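PDB 3E57: uncharacterized protein Tm1382 from Thermotoga maritima, which is of unknown function but probably hydrolyses nucleoside-diphosphate-linked substrates, as other Nudix hydrolases do. Local coordinates for residues Y62-K67 with S152-G157; I18-T23 with Y51-E56; I144-T149 with E193-I198. All blocks are in the same frame, centred on the assembly; numbering follows the deposited sequence.

Contact 1 of 3, residues Y62-K67 with S152-G157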
# COMPACT_ATOMS: atom_id res chain seq x y z
N TYR B 62 -4.69 -17.85 -14.37
CA TYR B 62 -3.59 -17.64 -15.31
C TYR B 62 -3.75 -16.37 -16.16
O TYR B 62 -3.22 -16.29 -17.27
CB TYR B 62 -3.47 -18.85 -16.25
CG TYR B 62 -2.69 -20.02 -15.70
CD1 TYR B 62 -1.39 -20.28 -16.13
CD2 TYR B 62 -3.26 -20.89 -14.76
CE1 TYR B 62 -0.67 -21.37 -15.63
CE2 TYR B 62 -2.55 -21.97 -14.26
CZ TYR B 62 -1.26 -22.21 -14.70
OH TYR B 62 -0.55 -23.28 -14.21
N ASP B 63 -4.45 -15.36 -15.65
CA ASP B 63 -4.79 -14.20 -16.47
C ASP B 63 -4.75 -12.89 -15.69
O ASP B 63 -5.61 -12.63 -14.85
CB ASP B 63 -6.18 -14.40 -17.10
CG ASP B 63 -6.48 -13.39 -18.20
OD1 ASP B 63 -5.54 -12.73 -18.70
OD2 ASP B 63 -7.67 -13.26 -18.58
N GLU B 64 -3.74 -12.06 -16.00
CA GLU B 64 -3.62 -10.72 -15.41
C GLU B 64 -4.46 -9.67 -16.15
O GLU B 64 -4.50 -8.51 -15.75
CB GLU B 64 -2.15 -10.28 -15.36
CG GLU B 64 -1.34 -10.98 -14.28
CD GLU B 64 0.09 -10.46 -14.15
OE1 GLU B 64 0.37 -9.34 -14.65
OE2 GLU B 64 0.92 -11.16 -13.55
N THR B 65 -5.14 -10.08 -17.23
CA THR B 65 -6.11 -9.22 -17.91
C THR B 65 -7.34 -8.95 -17.04
O THR B 65 -8.08 -7.99 -17.28
CB THR B 65 -6.61 -9.85 -19.23
OG1 THR B 65 -5.50 -10.31 -20.00
CG2 THR B 65 -7.42 -8.84 -20.04
N THR B 66 -7.58 -9.83 -16.07
CA THR B 66 -8.70 -9.67 -15.15
C THR B 66 -8.26 -9.81 -13.70
O THR B 66 -7.20 -10.38 -13.39
CB THR B 66 -9.81 -10.71 -15.43
OG1 THR B 66 -9.25 -12.03 -15.41
CG2 THR B 66 -10.46 -10.46 -16.80
N LYS B 67 -9.08 -9.27 -12.80
CA LYS B 67 -8.89 -9.44 -11.38
C LYS B 67 -10.14 -10.06 -10.76
O LYS B 67 -11.26 -9.64 -11.03
CB LYS B 67 -8.52 -8.09 -10.73
CG LYS B 67 -7.09 -7.69 -11.06
CD LYS B 67 -6.63 -6.41 -10.38
CE LYS B 67 -5.09 -6.34 -10.29
NZ LYS B 67 -4.56 -6.92 -8.98
N SER B 152 -1.63 -12.52 -5.83
CA SER B 152 -1.95 -11.11 -5.58
C SER B 152 -2.30 -10.35 -6.83
O SER B 152 -3.28 -9.60 -6.85
CB SER B 152 -0.79 -10.42 -4.88
OG SER B 152 -0.66 -10.93 -3.57
N ARG B 153 -1.51 -10.54 -7.89
CA ARG B 153 -1.70 -9.77 -9.13
C ARG B 153 -3.03 -10.05 -9.85
O ARG B 153 -3.46 -9.23 -10.68
CB ARG B 153 -0.52 -9.98 -10.07
CG ARG B 153 0.76 -9.38 -9.55
CD ARG B 153 1.89 -9.36 -10.58
NE ARG B 153 2.45 -10.69 -10.88
CZ ARG B 153 3.47 -11.26 -10.25
NH1 ARG B 153 4.07 -10.67 -9.22
NH2 ARG B 153 3.90 -12.45 -10.66
N VAL B 154 -3.66 -11.18 -9.56
CA VAL B 154 -4.95 -11.53 -10.18
C VAL B 154 -6.12 -11.39 -9.21
O VAL B 154 -7.24 -11.75 -9.56
CB VAL B 154 -4.92 -12.96 -10.81
CG1 VAL B 154 -3.76 -13.09 -11.78
CG2 VAL B 154 -4.85 -14.04 -9.74
N HIS B 155 -5.88 -10.85 -8.01
CA HIS B 155 -6.92 -10.69 -6.99
C HIS B 155 -7.12 -9.22 -6.63
O HIS B 155 -6.15 -8.49 -6.44
CB HIS B 155 -6.55 -11.44 -5.71
CG HIS B 155 -6.83 -12.91 -5.75
ND1 HIS B 155 -6.99 -13.66 -4.61
CD2 HIS B 155 -6.98 -13.76 -6.78
CE1 HIS B 155 -7.22 -14.92 -4.94
NE2 HIS B 155 -7.21 -15.01 -6.25
N LEU B 156 -8.37 -8.80 -6.54
CA LEU B 156 -8.72 -7.49 -6.00
C LEU B 156 -9.49 -7.71 -4.71
O LEU B 156 -10.57 -8.29 -4.72
CB LEU B 156 -9.60 -6.74 -7.00
CG LEU B 156 -10.16 -5.40 -6.54
CD1 LEU B 156 -9.01 -4.44 -6.29
CD2 LEU B 156 -11.12 -4.84 -7.58
N GLY B 157 -8.95 -7.23 -3.59
CA GLY B 157 -9.60 -7.42 -2.30
C GLY B 157 -10.55 -6.29 -1.97
O GLY B 157 -10.23 -5.13 -2.19
O HOH W 1 -3.84 -8.27 -13.07
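Lys67 lies against the backbone of Arg153, Val154 and His155 where the strands 66-77 and 155-163 begin to run parallel in the mixed sheet of the Nudix fold. That pairing is evident from the backbone bonds of Val154 and Leu156 to Gln68, one residue beyond Lys67. The lysine can be traced outward atom by atom. Its CB meets Leu156 CB at 4.1 Å, and its CG passes Arg153 O at 4.0 Å. Further out, CE comes to 3.3 Å from Arg153 O. The chain then bends at the last torsion (chi4 -92°), which brings NZ between carbonyl groups: NZ makes weak bonds to Arg153 O at 3.1 Å and to His155 O at 3.4 Å. The strongest partner of the ammonium group lies elsewhere, at Asn145 OD1, so this buried group has at least three oxygen acceptors, two of them weakly bonded. Arg153 O also takes a bond from a water, which donates to Glu64 O as well.

A second link joins charged side chains. Arg153 NE donates to Glu64 OE2 at 3.1 Å (N-H...O 148°) in a salt bridge. The acceptor lies in the guanidinium plane, but NE approaches from above the carboxylate plane, 43° out of it. Arg153 NH1 is held separately by Ser147 O. An alanine in place of Arg153 would probably leave the Glu64 carboxylate without its charge mate here and Ser147 O without this donor. Nearby, Val154 CG1 touches Asp63 O at 3.6 Å. Asp63 forms an Asx turn just before strand 66-77: its OD1 accepts from Thr65 N and, at 2.7 Å, from Thr65 OG1.

Contact 2 of 3, residues I18-T23 with Y51-E56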
# COMPACT_ATOMS: atom_id res chain seq x y z
N ILE B 18 -16.84 -17.47 -11.35
CA ILE B 18 -16.64 -16.48 -10.28
C ILE B 18 -16.54 -15.04 -10.77
O ILE B 18 -16.21 -14.79 -11.93
CB ILE B 18 -15.43 -16.84 -9.37
CG1 ILE B 18 -14.16 -17.14 -10.18
CG2 ILE B 18 -15.77 -18.04 -8.51
CD1 ILE B 18 -13.43 -15.93 -10.70
N LEU B 19 -16.82 -14.08 -9.88
CA LEU B 19 -16.88 -12.66 -10.22
C LEU B 19 -15.49 -12.10 -10.51
O LEU B 19 -14.55 -12.26 -9.70
CB LEU B 19 -17.55 -11.85 -9.10
CG LEU B 19 -17.75 -10.34 -9.31
CD1 LEU B 19 -18.68 -10.06 -10.49
CD2 LEU B 19 -18.28 -9.68 -8.05
N VAL B 20 -15.38 -11.43 -11.65
CA VAL B 20 -14.14 -10.79 -12.07
C VAL B 20 -14.43 -9.42 -12.66
O VAL B 20 -15.57 -9.11 -12.98
CB VAL B 20 -13.40 -11.66 -13.11
CG1 VAL B 20 -12.98 -12.98 -12.50
CG2 VAL B 20 -14.27 -11.90 -14.37
N VAL B 21 -13.39 -8.60 -12.76
CA VAL B 21 -13.43 -7.37 -13.56
C VAL B 21 -12.19 -7.33 -14.43
O VAL B 21 -11.18 -7.94 -14.11
CB VAL B 21 -13.49 -6.10 -12.69
CG1 VAL B 21 -14.78 -6.03 -11.92
CG2 VAL B 21 -12.28 -6.02 -11.75
N LYS B 22 -12.27 -6.63 -15.56
CA LYS B 22 -11.10 -6.40 -16.40
C LYS B 22 -10.18 -5.44 -15.65
O LYS B 22 -10.64 -4.48 -15.05
CB LYS B 22 -11.49 -5.80 -17.77
CG LYS B 22 -12.28 -6.75 -18.67
CD LYS B 22 -12.25 -6.32 -20.15
CE LYS B 22 -12.88 -4.94 -20.40
NZ LYS B 22 -13.09 -4.66 -21.87
N THR B 23 -8.88 -5.73 -15.68
CA THR B 23 -7.90 -4.88 -15.04
C THR B 23 -7.96 -3.47 -15.63
O THR B 23 -7.88 -2.49 -14.89
CB THR B 23 -6.49 -5.47 -15.16
OG1 THR B 23 -6.48 -6.79 -14.62
CG2 THR B 23 -5.48 -4.62 -14.42
N TYR B 51 -19.13 -3.11 -14.44
CA TYR B 51 -17.99 -3.79 -15.06
C TYR B 51 -17.83 -5.27 -14.71
O TYR B 51 -17.08 -5.98 -15.36
CB TYR B 51 -16.70 -3.05 -14.71
CG TYR B 51 -16.66 -1.64 -15.22
CD1 TYR B 51 -16.45 -1.38 -16.57
CD2 TYR B 51 -16.81 -0.56 -14.36
CE1 TYR B 51 -16.40 -0.08 -17.04
CE2 TYR B 51 -16.76 0.74 -14.82
CZ TYR B 51 -16.56 0.97 -16.16
OH TYR B 51 -16.51 2.27 -16.62
N GLY B 52 -18.53 -5.72 -13.67
CA GLY B 52 -18.39 -7.09 -13.20
C GLY B 52 -19.00 -8.10 -14.15
O GLY B 52 -20.01 -7.82 -14.80
N PHE B 53 -18.36 -9.26 -14.25
CA PHE B 53 -18.90 -10.41 -14.98
C PHE B 53 -18.31 -11.69 -14.38
O PHE B 53 -17.39 -11.63 -13.57
CB PHE B 53 -18.63 -10.30 -16.49
CG PHE B 53 -17.16 -10.29 -16.86
CD1 PHE B 53 -16.56 -11.41 -17.42
CD2 PHE B 53 -16.39 -9.15 -16.67
CE1 PHE B 53 -15.22 -11.40 -17.77
CE2 PHE B 53 -15.05 -9.13 -17.02
CZ PHE B 53 -14.46 -10.26 -17.57
N PHE B 54 -18.86 -12.84 -14.77
CA PHE B 54 -18.41 -14.12 -14.21
C PHE B 54 -17.65 -14.96 -15.22
O PHE B 54 -17.95 -14.94 -16.41
CB PHE B 54 -19.59 -14.89 -13.62
CG PHE B 54 -20.26 -14.18 -12.49
CD1 PHE B 54 -19.85 -14.39 -11.18
CD2 PHE B 54 -21.29 -13.29 -12.73
CE1 PHE B 54 -20.47 -13.72 -10.13
CE2 PHE B 54 -21.92 -12.62 -11.69
CZ PHE B 54 -21.50 -12.84 -10.38
N ARG B 55 -16.66 -15.70 -14.72
CA ARG B 55 -15.79 -16.55 -15.54
C ARG B 55 -15.29 -17.74 -14.72
O ARG B 55 -15.19 -17.66 -13.50
CB ARG B 55 -14.58 -15.76 -16.05
CG ARG B 55 -14.88 -14.78 -17.20
CD ARG B 55 -15.31 -15.50 -18.49
NE ARG B 55 -15.53 -14.57 -19.60
CZ ARG B 55 -16.70 -14.06 -19.98
NH1 ARG B 55 -17.83 -14.37 -19.34
NH2 ARG B 55 -16.76 -13.22 -21.01
N GLU B 56 -14.97 -18.82 -15.41
CA GLU B 56 -14.41 -20.02 -14.79
C GLU B 56 -13.17 -19.68 -13.97
O GLU B 56 -12.29 -18.96 -14.44
CB GLU B 56 -14.05 -21.05 -15.87
CG GLU B 56 -13.32 -22.30 -15.37
CD GLU B 56 -14.13 -23.14 -14.40
OE1 GLU B 56 -15.39 -23.10 -14.47
OE2 GLU B 56 -13.51 -23.85 -13.58
O HOH W 2 -14.93 -5.50 -16.43
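Ile18 and Val20 pair with Arg55 and Phe53 in antiparallel hydrogen-bonded register, with Leu19 and Phe54 as the non-hydrogen-bonded pair between them. Four backbone bonds fix this, from Ile18 N to Arg55 O at 2.7 Å up to Phe53 N to Val20 O at 3.1 Å. The short strand axes run at 114° to each other, so the pair is far from straight antiparallel.

Strand 53-56 is thereby added to the mixed sheet of the Nudix fold: strand 17-22 also bonds to strand 66-77, through Leu19 to Val69 and Val21 to Lys67.

On one side of the pair Val20 CG2 sits over a face of the Phe53 ring, 3.6 Å from its centroid in a CH-pi contact. The first torsion of Phe53 (chi1 62°) sets CG between the backbone N and the carbonyl carbon, and the ring beyond it lies with that face against Val20. Lys22 CG approaches Phe53 CE2 at 4.0 Å. On the opposite side Leu19 CD1 covers a face of Phe54, 4.2 Å from the centroid, while Leu19 CB meets Phe54 CE1. Phe54 and Leu19 also touch helix 115-130, at Ala118 and Pro115.

Contact 3 of 3, residues I144-T149 with E193-I198; sequences INSSTT and EGWSKI
Ile144 presents its CG2 methyl to one face of the Trp195 indole, 3.6 Å from the centroid of the five-membered ring and 15° off its normal, a CH-pi contact offset toward the rim. The two side chains cross obliquely. Because CG2 is anti to the backbone N of Ile144, this branch, rather than CG1, meets the ring. The same methyl also touches Ile198 CD1 at 4.0 Å, so one branch of Ile144 bridges two residues one helical turn apart on helix 194-206.

Ser146 comes at the ring from another direction. Its OG lies in the indole plane, at the edge, and accepts a weak bond from Trp195 NE1 at 3.3 Å (N-H...O 131°). A water accepts from the same NE1 at 3.2 Å and from Ser146 N at 2.9 Å. Ser146 CB, meanwhile, packs on Ile198 CD1. Beyond the segments Tyr72 meets Trp195 edge-to-face, joining helix 194-206 to the central sheet of the Nudix fold.

The contact is therefore apolar over the indole face and polar at its rim. The NE1 donor is shared between Ser146 OG, at a bent angle, and the water, so the orientation of the indole is likely to owe more to the packing of Ile144 and Tyr72.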
# COMPACT_ATOMS: atom_id res chain seq x y z
N ILE B 144 -7.91 -3.58 -1.69
CA ILE B 144 -6.53 -4.05 -1.60
C ILE B 144 -6.06 -4.51 -2.97
O ILE B 144 -6.66 -5.42 -3.56
CB ILE B 144 -6.35 -5.24 -0.66
CG1 ILE B 144 -6.88 -4.92 0.74
CG2 ILE B 144 -4.88 -5.65 -0.64
CD1 ILE B 144 -6.86 -6.13 1.70
N ASN B 145 -4.99 -3.90 -3.45
CA ASN B 145 -4.42 -4.24 -4.74
C ASN B 145 -2.93 -4.31 -4.57
O ASN B 145 -2.27 -3.28 -4.42
CB ASN B 145 -4.80 -3.18 -5.79
CG ASN B 145 -4.33 -3.54 -7.18
OD1 ASN B 145 -4.52 -4.66 -7.64
ND2 ASN B 145 -3.72 -2.58 -7.88
N SER B 146 -2.39 -5.52 -4.53
CA SER B 146 -0.95 -5.69 -4.36
C SER B 146 -0.43 -6.61 -5.43
O SER B 146 -1.14 -7.49 -5.90
CB SER B 146 -0.62 -6.28 -3.00
OG SER B 146 -1.27 -7.52 -2.87
N SER B 147 0.82 -6.39 -5.82
CA SER B 147 1.37 -7.06 -6.97
C SER B 147 2.56 -7.93 -6.60
O SER B 147 3.31 -8.34 -7.48
CB SER B 147 1.79 -6.03 -8.01
OG SER B 147 2.84 -5.21 -7.51
N THR B 148 2.73 -8.24 -5.32
CA THR B 148 3.95 -8.92 -4.86
C THR B 148 3.97 -10.45 -5.08
O THR B 148 5.01 -11.08 -4.88
CB THR B 148 4.26 -8.60 -3.39
OG1 THR B 148 3.12 -8.85 -2.57
CG2 THR B 148 4.66 -7.13 -3.25
N THR B 149 2.85 -11.04 -5.49
CA THR B 149 2.80 -12.49 -5.76
C THR B 149 1.93 -12.78 -6.97
O THR B 149 1.16 -11.92 -7.41
CB THR B 149 2.29 -13.31 -4.53
OG1 THR B 149 0.92 -13.02 -4.25
CG2 THR B 149 3.15 -13.02 -3.28
N GLU B 193 2.13 -11.62 6.30
CA GLU B 193 2.52 -11.27 4.94
C GLU B 193 1.28 -10.95 4.11
O GLU B 193 0.16 -11.13 4.56
CB GLU B 193 3.30 -12.43 4.29
CG GLU B 193 4.64 -12.74 4.95
CD GLU B 193 5.36 -13.92 4.32
OE1 GLU B 193 4.85 -14.48 3.32
OE2 GLU B 193 6.45 -14.30 4.83
N GLY B 194 1.49 -10.45 2.90
CA GLY B 194 0.40 -10.28 1.94
C GLY B 194 -0.71 -9.37 2.43
O GLY B 194 -0.46 -8.31 3.02
N TRP B 195 -1.95 -9.77 2.13
CA TRP B 195 -3.14 -9.01 2.48
C TRP B 195 -3.31 -8.94 3.99
O TRP B 195 -3.83 -7.95 4.49
CB TRP B 195 -4.38 -9.62 1.85
CG TRP B 195 -4.51 -9.42 0.37
CD1 TRP B 195 -3.56 -8.98 -0.49
CD2 TRP B 195 -5.69 -9.66 -0.41
NE1 TRP B 195 -4.07 -8.93 -1.77
CE2 TRP B 195 -5.37 -9.34 -1.74
CE3 TRP B 195 -6.97 -10.13 -0.11
CZ2 TRP B 195 -6.30 -9.46 -2.78
CZ3 TRP B 195 -7.89 -10.26 -1.15
CH2 TRP B 195 -7.55 -9.93 -2.47
N SER B 196 -2.87 -9.96 4.71
CA SER B 196 -2.95 -9.94 6.18
C SER B 196 -2.14 -8.77 6.75
O SER B 196 -2.61 -8.03 7.62
CB SER B 196 -2.48 -11.28 6.77
OG SER B 196 -3.45 -12.29 6.49
N LYS B 197 -0.91 -8.61 6.27
CA LYS B 197 -0.05 -7.54 6.73
C LYS B 197 -0.64 -6.16 6.37
O LYS B 197 -0.61 -5.22 7.18
CB LYS B 197 1.33 -7.69 6.08
CG LYS B 197 2.42 -6.90 6.73
CD LYS B 197 3.75 -7.22 6.07
CE LYS B 197 4.88 -6.58 6.86
NZ LYS B 197 5.20 -7.35 8.12
N ILE B 198 -1.17 -6.06 5.17
CA ILE B 198 -1.73 -4.78 4.71
C ILE B 198 -2.93 -4.43 5.56
O ILE B 198 -3.06 -3.29 6.03
CB ILE B 198 -2.15 -4.83 3.24
CG1 ILE B 198 -0.91 -4.95 2.32
CG2 ILE B 198 -2.93 -3.56 2.87
CD1 ILE B 198 -1.24 -5.40 0.91
O HOH W 3 -4.08 -7.92 -4.78

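How the contacts relate
Contact 1 stands between the other two. Its centre lies about 10 Å from that of contact 2 and about 12 Å from that of contact 3, whereas contacts 2 and 3 are about 20 Å apart and their nearest atoms about 7 Å. Lys67 serves both sides: Lys67 N is 2.8 Å from Val21 O of contact 2, and Lys67 NZ is 2.6 Å from Asn145 OD1 of contact 3. Gly157 O and Ile144 N, also 2.8 Å apart, link strand 155-163 to strand 131-145. All three reach the same sheet. Helix 115-130, on which contact 2 packs, carries a Nudix-box-like sequence; in relatives the box binds the catalytic metal, so this helix probably borders the active site.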